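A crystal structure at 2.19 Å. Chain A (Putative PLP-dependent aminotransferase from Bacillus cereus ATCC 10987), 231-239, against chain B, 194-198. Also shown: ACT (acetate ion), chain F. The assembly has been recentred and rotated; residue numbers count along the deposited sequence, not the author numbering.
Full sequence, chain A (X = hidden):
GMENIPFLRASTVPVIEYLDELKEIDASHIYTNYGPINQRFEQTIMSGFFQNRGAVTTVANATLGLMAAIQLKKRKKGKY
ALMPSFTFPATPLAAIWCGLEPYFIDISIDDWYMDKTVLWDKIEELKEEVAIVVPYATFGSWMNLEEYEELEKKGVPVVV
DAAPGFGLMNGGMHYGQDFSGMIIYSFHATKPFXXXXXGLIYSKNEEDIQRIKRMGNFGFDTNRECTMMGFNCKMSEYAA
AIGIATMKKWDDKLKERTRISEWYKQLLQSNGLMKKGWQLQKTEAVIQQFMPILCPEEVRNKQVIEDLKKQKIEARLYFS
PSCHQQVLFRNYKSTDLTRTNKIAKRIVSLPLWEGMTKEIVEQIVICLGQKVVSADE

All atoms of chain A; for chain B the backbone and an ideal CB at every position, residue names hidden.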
ATOM      1  N   PHE A 231      -1.494  -9.550   0.905  1.00 21.29           N
ATOM      2  CA  PHE A 231      -2.122  -8.439   0.213  1.00 21.23           C
ATOM      3  C   PHE A 231      -1.124  -7.900  -0.800  1.00 20.79           C
ATOM      4  O   PHE A 231      -0.218  -8.637  -1.231  1.00 25.67           O
ATOM      5  CB  PHE A 231      -2.676  -7.392   1.224  1.00 19.63           C
ATOM      6  CG  PHE A 231      -1.670  -6.846   2.215  1.00 20.65           C
ATOM      7  CD1 PHE A 231      -0.303  -7.012   2.071  1.00 22.92           C
ATOM      8  CD2 PHE A 231      -2.105  -6.038   3.241  1.00 27.03           C
ATOM      9  CE1 PHE A 231       0.595  -6.449   2.979  1.00 22.31           C
ATOM     10  CE2 PHE A 231      -1.192  -5.470   4.148  1.00 29.97           C
ATOM     11  CZ  PHE A 231       0.160  -5.683   4.011  1.00 21.15           C
ATOM     12  N   ASN A 232      -1.269  -6.651  -1.209  1.00 20.46           N
ATOM     13  CA  ASN A 232      -0.269  -6.014  -2.087  1.00 20.68           C
ATOM     14  C   ASN A 232       0.397  -4.887  -1.362  1.00 20.58           C
ATOM     15  O   ASN A 232      -0.275  -3.877  -1.062  1.00 21.56           O
ATOM     16  CB  ASN A 232      -0.922  -5.394  -3.315  1.00 18.82           C
ATOM     17  CG  ASN A 232       0.092  -4.891  -4.353  1.00 24.08           C
ATOM     18  OD1 ASN A 232       1.322  -4.944  -4.143  1.00 20.11           O
ATOM     19  ND2 ASN A 232      -0.435  -4.452  -5.528  1.00 19.49           N
ATOM     20  N   CYS A 233       1.682  -5.046  -1.081  1.00 19.13           N
ATOM     21  CA  CYS A 233       2.484  -3.939  -0.560  1.00 20.82           C
ATOM     22  C   CYS A 233       3.809  -3.873  -1.294  1.00 23.77           C
ATOM     23  O   CYS A 233       4.800  -3.447  -0.732  1.00 23.19           O
ATOM     24  CB  CYS A 233       2.701  -4.071   0.947  1.00 24.07           C
ATOM     25  SG  CYS A 233       3.803  -5.476   1.428  1.00 26.69           S
ATOM     26  N   LYS A 234       3.784  -4.267  -2.573  1.00 24.50           N
ATOM     27  CA  LYS A 234       4.942  -4.200  -3.452  1.00 27.69           C
ATOM     28  C   LYS A 234       5.296  -2.753  -3.806  1.00 24.93           C
ATOM     29  O   LYS A 234       4.439  -1.952  -4.138  1.00 21.87           O
ATOM     30  CB  LYS A 234       4.706  -5.016  -4.746  1.00 26.09           C
ATOM     31  CG  LYS A 234       4.408  -6.492  -4.467  1.00 27.23           C
ATOM     32  CD  LYS A 234       4.011  -7.308  -5.653  1.00 19.61           C
ATOM     33  CE  LYS A 234       2.549  -7.225  -6.028  1.00 24.50           C
ATOM     34  NZ  LYS A 234       2.168  -6.021  -6.703  1.00 23.93           N
HETATM   35  N   MSE A 235       6.590  -2.496  -3.750  1.00 24.64           N
HETATM   36  CA  MSE A 235       7.191  -1.256  -4.192  1.00 24.26           C
HETATM   37  C   MSE A 235       7.555  -1.353  -5.683  1.00 23.65           C
HETATM   38  O   MSE A 235       8.218  -2.305  -6.127  1.00 21.49           O
HETATM   39  CB  MSE A 235       8.458  -0.963  -3.365  1.00 21.73           C
HETATM   40  CG  MSE A 235       9.280   0.208  -3.887  1.00 26.03           C
HETATM   41 SE   MSE A 235      10.890   0.656  -2.936  0.75 18.51          SE
HETATM   42  CE  MSE A 235       9.982   1.363  -1.403  1.00 15.99           C
ATOM     43  N   SER A 236       7.143  -0.344  -6.446  1.00 23.88           N
ATOM     44  CA  SER A 236       7.509  -0.281  -7.859  1.00 23.22           C
ATOM     45  C   SER A 236       9.029  -0.168  -8.120  1.00 21.60           C
ATOM     46  O   SER A 236       9.827   0.201  -7.244  1.00 19.69           O
ATOM     47  CB  SER A 236       6.745   0.842  -8.596  1.00 24.41           C
ATOM     48  OG  SER A 236       7.269   2.120  -8.339  1.00 26.81           O
ATOM     49  N   GLU A 237       9.411  -0.498  -9.345  1.00 22.76           N
ATOM     50  CA  GLU A 237      10.801  -0.272  -9.820  1.00 21.27           C
ATOM     51  C   GLU A 237      11.163   1.227  -9.804  1.00 21.28           C
ATOM     52  O   GLU A 237      12.281   1.617  -9.546  1.00 17.94           O
ATOM     53  CB  GLU A 237      10.911  -0.799 -11.227  1.00 22.08           C
ATOM     54  CG  GLU A 237      10.963  -2.331 -11.335  1.00 22.39           C
ATOM     55  CD  GLU A 237      12.255  -2.913 -10.729  1.00 23.62           C
ATOM     56  OE1 GLU A 237      12.352  -3.094  -9.488  1.00 29.91           O
ATOM     57  OE2 GLU A 237      13.163  -3.190 -11.506  1.00 26.34           O
ATOM     58  N   TYR A 238      10.157   2.072 -10.019  1.00 21.95           N
ATOM     59  CA  TYR A 238      10.365   3.488 -10.046  1.00 21.05           C
ATOM     60  C   TYR A 238      10.744   4.036  -8.659  1.00 22.42           C
ATOM     61  O   TYR A 238      11.716   4.788  -8.524  1.00 23.93           O
ATOM     62  CB  TYR A 238       9.104   4.152 -10.562  1.00 22.52           C
ATOM     63  CG  TYR A 238       8.719   3.807 -11.999  1.00 27.56           C
ATOM     64  CD1 TYR A 238       9.466   4.296 -13.075  1.00 26.91           C
ATOM     65  CD2 TYR A 238       7.571   3.045 -12.293  1.00 26.54           C
ATOM     66  CE1 TYR A 238       9.105   4.026 -14.377  1.00 22.15           C
ATOM     67  CE2 TYR A 238       7.214   2.785 -13.603  1.00 25.18           C
ATOM     68  CZ  TYR A 238       7.986   3.279 -14.639  1.00 20.15           C
ATOM     69  OH  TYR A 238       7.673   3.028 -15.950  1.00 17.29           O
ATOM     70  N   ALA A 239       9.990   3.644  -7.641  1.00 20.16           N
ATOM     71  CA  ALA A 239      10.332   3.941  -6.265  1.00 21.48           C
ATOM     72  C   ALA A 239      11.724   3.402  -5.915  1.00 23.35           C
ATOM     73  O   ALA A 239      12.532   4.138  -5.353  1.00 25.64           O
ATOM     74  CB  ALA A 239       9.273   3.401  -5.288  1.00 19.77           C
TER
ATOM     75  N   UNK B 194      -1.459   0.602 -17.579  1.00 25.44           N
ATOM     76  CA  UNK B 194      -0.416   0.159 -16.627  1.00 25.09           C
ATOM     77  C   UNK B 194       0.655   1.226 -16.400  1.00 26.83           C
ATOM     78  O   UNK B 194       1.306   1.660 -17.359  1.00 26.99           O
ATOM     79  CB  UNK B 194       0.247  -1.124 -17.133  1.00 25.09           C
ATOM     80  N   UNK B 195       0.841   1.624 -15.130  1.00 26.96           N
ATOM     81  CA  UNK B 195       1.823   2.654 -14.740  1.00 26.90           C
ATOM     82  C   UNK B 195       2.961   2.105 -13.837  1.00 27.04           C
ATOM     83  O   UNK B 195       3.929   2.808 -13.565  1.00 26.12           O
ATOM     84  CB  UNK B 195       1.101   3.790 -14.012  1.00 26.90           C
ATOM     85  N   UNK B 196       2.867   0.856 -13.388  1.00 27.86           N
ATOM     86  CA  UNK B 196       3.812   0.332 -12.378  1.00 25.86           C
ATOM     87  C   UNK B 196       2.993  -0.212 -11.220  1.00 24.29           C
ATOM     88  O   UNK B 196       2.543  -1.366 -11.269  1.00 24.85           O
ATOM     89  CB  UNK B 196       4.788   1.408 -11.899  1.00 25.86           C
ATOM     90  N   UNK B 197       2.814   0.596 -10.176  1.00 23.12           N
ATOM     91  CA  UNK B 197       1.820   0.311  -9.115  1.00 22.39           C
ATOM     92  C   UNK B 197       0.870   1.496  -8.958  1.00 21.61           C
ATOM     93  O   UNK B 197       1.286   2.650  -8.933  1.00 22.53           O
ATOM     94  CB  UNK B 197       2.512   0.012  -7.784  1.00 22.39           C
ATOM     95  N   UNK B 198      -0.408   1.195  -8.809  1.00 22.03           N
ATOM     96  CA  UNK B 198      -1.413   2.238  -8.702  1.00 22.31           C
ATOM     97  C   UNK B 198      -2.806   1.680  -8.790  1.00 21.29           C
ATOM     98  O   UNK B 198      -2.997   0.540  -9.186  1.00 20.11           O
ATOM     99  CB  UNK B 198      -1.208   3.293  -9.791  1.00 22.31           C
TER
HETATM  100  C   ACT F 380      -0.152  -7.538  -8.873  1.00 28.94           C
HETATM  101  O   ACT F 380       0.933  -8.214  -8.850  1.00 27.84           O
HETATM  102  OXT ACT F 380      -0.250  -6.587  -8.062  1.00 26.07           O
HETATM  103  CH3 ACT F 380      -1.261  -7.810  -9.844  1.00 24.63           C

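Position 194 sets few terms. Nothing of chain A comes within 5.5 Å of its ideal CB, and its backbone angles, phi -103° and psi 123°, are open to almost any residue. The deposited residue is Gly B194, unexplained by this contact.

At position 195 the CA-to-CB bond points sideways, and again chain A leaves the ideal CB untouched. The backbone does the work: its carbonyl O lies 3.3 Å from CE2 of Tyr A238, so the ring packs against the main chain whatever the side chain may be. Many residues would suit, beta-branched and aliphatic ones among them. The deposited residue is Ile B195; its side chain comes no nearer to the chain A stretch than 6.2 Å, from its CB to CE2 of Tyr A238.

Position 196 is the strict one. Phi 126° and psi -97° would jam a CB against the carbonyl O of position 195, which by itself calls for glycine. Chain A adds a second objection, since CB would point toward it and sit only 3.3 Å from CD2 of Tyr A238. The residue is Gly B196, and its bare CA lies at the edge of the tyrosine ring, 4.4 Å from CE2.

Position 197 carries the recognition. Its CA-to-CB bond points toward chain A, and the ideal CB has room, 4.4 Å from CB of Ser A236 and 4.6 Å from O of Lys A234. Beyond it wait the NZ of Lys A234 and the ND2 of Asn A232, a positive charge beside an amide donor. An acceptor is wanted, preferably an anionic one: glutamate fits well, while glutamine could accept but would bring no charge. The residue is Glu B197, with chi1 and chi2 both m. Its OE2 forms a salt bridge with NZ of Lys A234 at 2.8 Å, though the hydrogen bond within it is weak, and OE1 accepts from ND2 of Asn A232 at 3.0 Å. A water donates to OE1 of Glu B197 at 2.9 Å and to O of Lys A234 at 2.7 Å, tying the carboxylate to the backbone as well. Chain A helps hold its lysine in place: OD1 of Asn A232 accepts from NZ of Lys A234 at 2.9 Å and from that residue's N at 3.0 Å. The same NZ donates to OXT of an acetate ion at 2.8 Å.

At position 198 CA-to-CB points away and chain A offers no partner. The extended backbone, phi 170° and psi 166°, favours glycine, and Gly B198 is what is found.

Chain B (194-198) GIGEG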
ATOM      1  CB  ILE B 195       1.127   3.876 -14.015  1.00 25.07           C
ATOM      2  CG1 ILE B 195       0.823   3.528 -12.557  1.00 25.87           C
ATOM      3  CG2 ILE B 195      -0.171   4.346 -14.783  1.00 20.29           C
ATOM      4  CD1 ILE B 195      -0.066   4.545 -11.799  1.00 24.88           C
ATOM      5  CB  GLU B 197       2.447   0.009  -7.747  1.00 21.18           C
ATOM      6  CG  GLU B 197       3.324  -1.262  -7.669  1.00 24.48           C
ATOM      7  CD  GLU B 197       2.524  -2.552  -7.493  1.00 27.79           C
ATOM      8  OE1 GLU B 197       1.365  -2.557  -7.007  1.00 21.61           O
ATOM      9  OE2 GLU B 197       3.080  -3.587  -7.868  1.00 18.13           O
TER
HETATM   10  O   HOH W   1       1.858  -1.272  -4.495  1.00 17.79           O
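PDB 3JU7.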